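Phosphoenolpyruvate-protein phosphotransferase (Coxiella burnetii, PDB 3TRC) probably catalyses phosphoryl transfer from phosphoenolpyruvate to a histidine of its partner protein, a reaction of the whole enzyme, of which this chain is the GAF domain. Local coordinates at the interface of chains A and B. Sequence-based numbering; all coordinates share one arbitrary frame. Chains: chain A/B, Phosphoenolpyruvate-protein phosphotransferase.

The interface of chains A and B. Residues chain A 122, 153-154, 157; chain B 14-15, 18.
The amide nitrogen ND2 of B:Asn18 pushes across the interface to 3.4 Å from the backbone carbonyl O of A:Ile153, a polar approach rather than a proper hydrogen bond. The CG-ND2...O angle is near 153°, so the oxygen faces the end of the NH2 group instead of lining up with either N-H. This is the GAF domain of the phosphotransferase, packed here as a two-fold pair: helix 3-19 of chain B lies against helix 142-164 of chain A, and the same contact recurs with the chains exchanged. Whether the pair forms in the full-length protein the structure alone does not show.

The B:Asn18 side chain has CG anti to the carbonyl carbon (chi1 -79°), which throws the carboxamide toward chain A. The methyl CB of A:Ala157 sits over one face of that amide, 3.9 Å from CG. On the opposite side of the amide plane, A:Ile153 puts its branch methyl CG2 3.5 Å from ND2. The NH2 end is thus flanked by two aliphatic groups one helical turn apart, a wedge that should limit how far the amide can swing.

A:Ile153 uses both its branches. CG2 also meets CG2 of B:Thr14 at 3.7 Å, methyl against methyl; the threonine keeps OG1 pointed away from this contact. The other branch, with CG1 anti to the carbonyl carbon and chi2 171°, extends to lay CD1 3.9 Å from the backbone N of B:Gln15, close to that residue's CB as well. The isoleucine therefore spans the stretch of chain B's helix from B:Thr14 to B:Asn18, running roughly perpendicular to the B:Gln15 side chain.

At the margin, the A:Glu122 carboxylate, from the end of strand 114-122, brings OE2 to 4.2 Å from the backbone O of B:Asn18. A:His154 contributes mainly backbone, its ring directed away from B:Asn18.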
ATOM      1  N   GLU A 122      -9.947  -9.774  -2.705  1.00 19.35           N
ATOM      2  CA  GLU A 122      -8.837 -10.453  -2.059  1.00 21.03           C
ATOM      3  C   GLU A 122      -8.589 -11.760  -2.785  1.00 26.95           C
ATOM      4  O   GLU A 122      -9.409 -12.674  -2.722  1.00 23.22           O
ATOM      5  CB  GLU A 122      -9.154 -10.718  -0.589  1.00 22.26           C
ATOM      6  CG  GLU A 122      -8.159 -11.631   0.108  1.00 26.17           C
ATOM      7  CD  GLU A 122      -6.820 -10.964   0.353  1.00 30.09           C
ATOM      8  OE1 GLU A 122      -6.709  -9.739   0.127  1.00 30.43           O
ATOM      9  OE2 GLU A 122      -5.880 -11.669   0.776  1.00 31.88           O
ATOM     10  N   ILE A 153      -6.651  -2.600  -2.618  1.00 17.25           N
ATOM     11  CA  ILE A 153      -5.899  -3.823  -2.363  1.00 19.90           C
ATOM     12  C   ILE A 153      -5.595  -3.933  -0.873  1.00 21.35           C
ATOM     13  O   ILE A 153      -5.700  -5.005  -0.279  1.00 20.56           O
ATOM     14  CB  ILE A 153      -4.595  -3.853  -3.176  1.00 19.74           C
ATOM     15  CG1 ILE A 153      -4.930  -3.793  -4.669  1.00 23.46           C
ATOM     16  CG2 ILE A 153      -3.784  -5.098  -2.848  1.00 20.97           C
ATOM     17  CD1 ILE A 153      -3.741  -3.592  -5.569  1.00 27.22           C
ATOM     18  N   HIS A 154      -5.235  -2.804  -0.273  1.00 19.20           N
ATOM     19  CA  HIS A 154      -4.943  -2.744   1.153  1.00 20.99           C
ATOM     20  C   HIS A 154      -6.218  -3.038   1.942  1.00 17.63           C
ATOM     21  O   HIS A 154      -6.212  -3.824   2.884  1.00 16.99           O
ATOM     22  CB  HIS A 154      -4.400  -1.353   1.495  1.00 25.35           C
ATOM     23  CG  HIS A 154      -3.631  -1.283   2.778  1.00 28.22           C
ATOM     24  ND1 HIS A 154      -3.500  -2.356   3.638  1.00 28.53           N
ATOM     25  CD2 HIS A 154      -2.952  -0.262   3.350  1.00 25.21           C
ATOM     26  CE1 HIS A 154      -2.775  -1.996   4.680  1.00 24.60           C
ATOM     27  NE2 HIS A 154      -2.430  -0.728   4.532  1.00 27.21           N
ATOM     28  N   ALA A 157      -7.117  -6.699   2.057  1.00 15.31           N
ATOM     29  CA  ALA A 157      -6.311  -7.444   3.015  1.00 17.81           C
ATOM     30  C   ALA A 157      -6.810  -7.218   4.433  1.00 17.39           C
ATOM     31  O   ALA A 157      -6.876  -8.147   5.232  1.00 18.63           O
ATOM     32  CB  ALA A 157      -4.841  -7.049   2.902  1.00 17.61           C
TER
ATOM     33  N   THR B  14       1.765  -4.144  -4.644  1.00 24.39           N
ATOM     34  CA  THR B  14       0.911  -4.256  -3.463  1.00 27.85           C
ATOM     35  C   THR B  14       0.038  -5.489  -3.663  1.00 30.26           C
ATOM     36  O   THR B  14      -0.177  -6.277  -2.741  1.00 29.90           O
ATOM     37  CB  THR B  14       0.036  -2.998  -3.265  1.00 28.72           C
ATOM     38  OG1 THR B  14       0.880  -1.839  -3.176  1.00 27.41           O
ATOM     39  CG2 THR B  14      -0.785  -3.104  -1.986  1.00 29.74           C
ATOM     40  N   GLN B  15      -0.441  -5.647  -4.894  1.00 29.14           N
ATOM     41  CA  GLN B  15      -1.199  -6.819  -5.317  1.00 33.03           C
ATOM     42  C   GLN B  15      -0.406  -8.104  -5.106  1.00 30.37           C
ATOM     43  O   GLN B  15      -0.890  -9.054  -4.490  1.00 29.10           O
ATOM     44  CB  GLN B  15      -1.548  -6.694  -6.800  1.00 37.18           C
ATOM     45  CG  GLN B  15      -2.395  -7.822  -7.338  1.00 43.12           C
ATOM     46  CD  GLN B  15      -3.871  -7.563  -7.143  1.00 49.66           C
ATOM     47  OE1 GLN B  15      -4.417  -7.800  -6.066  1.00 52.43           O
ATOM     48  NE2 GLN B  15      -4.525  -7.061  -8.185  1.00 50.27           N
ATOM     49  N   ASN B  18       0.329  -8.977  -1.304  1.00 27.03           N
ATOM     50  CA  ASN B  18      -0.825  -9.518  -0.596  1.00 28.90           C
ATOM     51  C   ASN B  18      -1.219 -10.914  -1.074  1.00 24.96           C
ATOM     52  O   ASN B  18      -1.852 -11.666  -0.341  1.00 32.81           O
ATOM     53  CB  ASN B  18      -2.009  -8.550  -0.648  1.00 31.34           C
ATOM     54  CG  ASN B  18      -1.872  -7.423   0.355  1.00 35.16           C
ATOM     55  OD1 ASN B  18      -1.049  -7.491   1.268  1.00 36.41           O
ATOM     56  ND2 ASN B  18      -2.685  -6.387   0.199  1.00 35.27           N
TER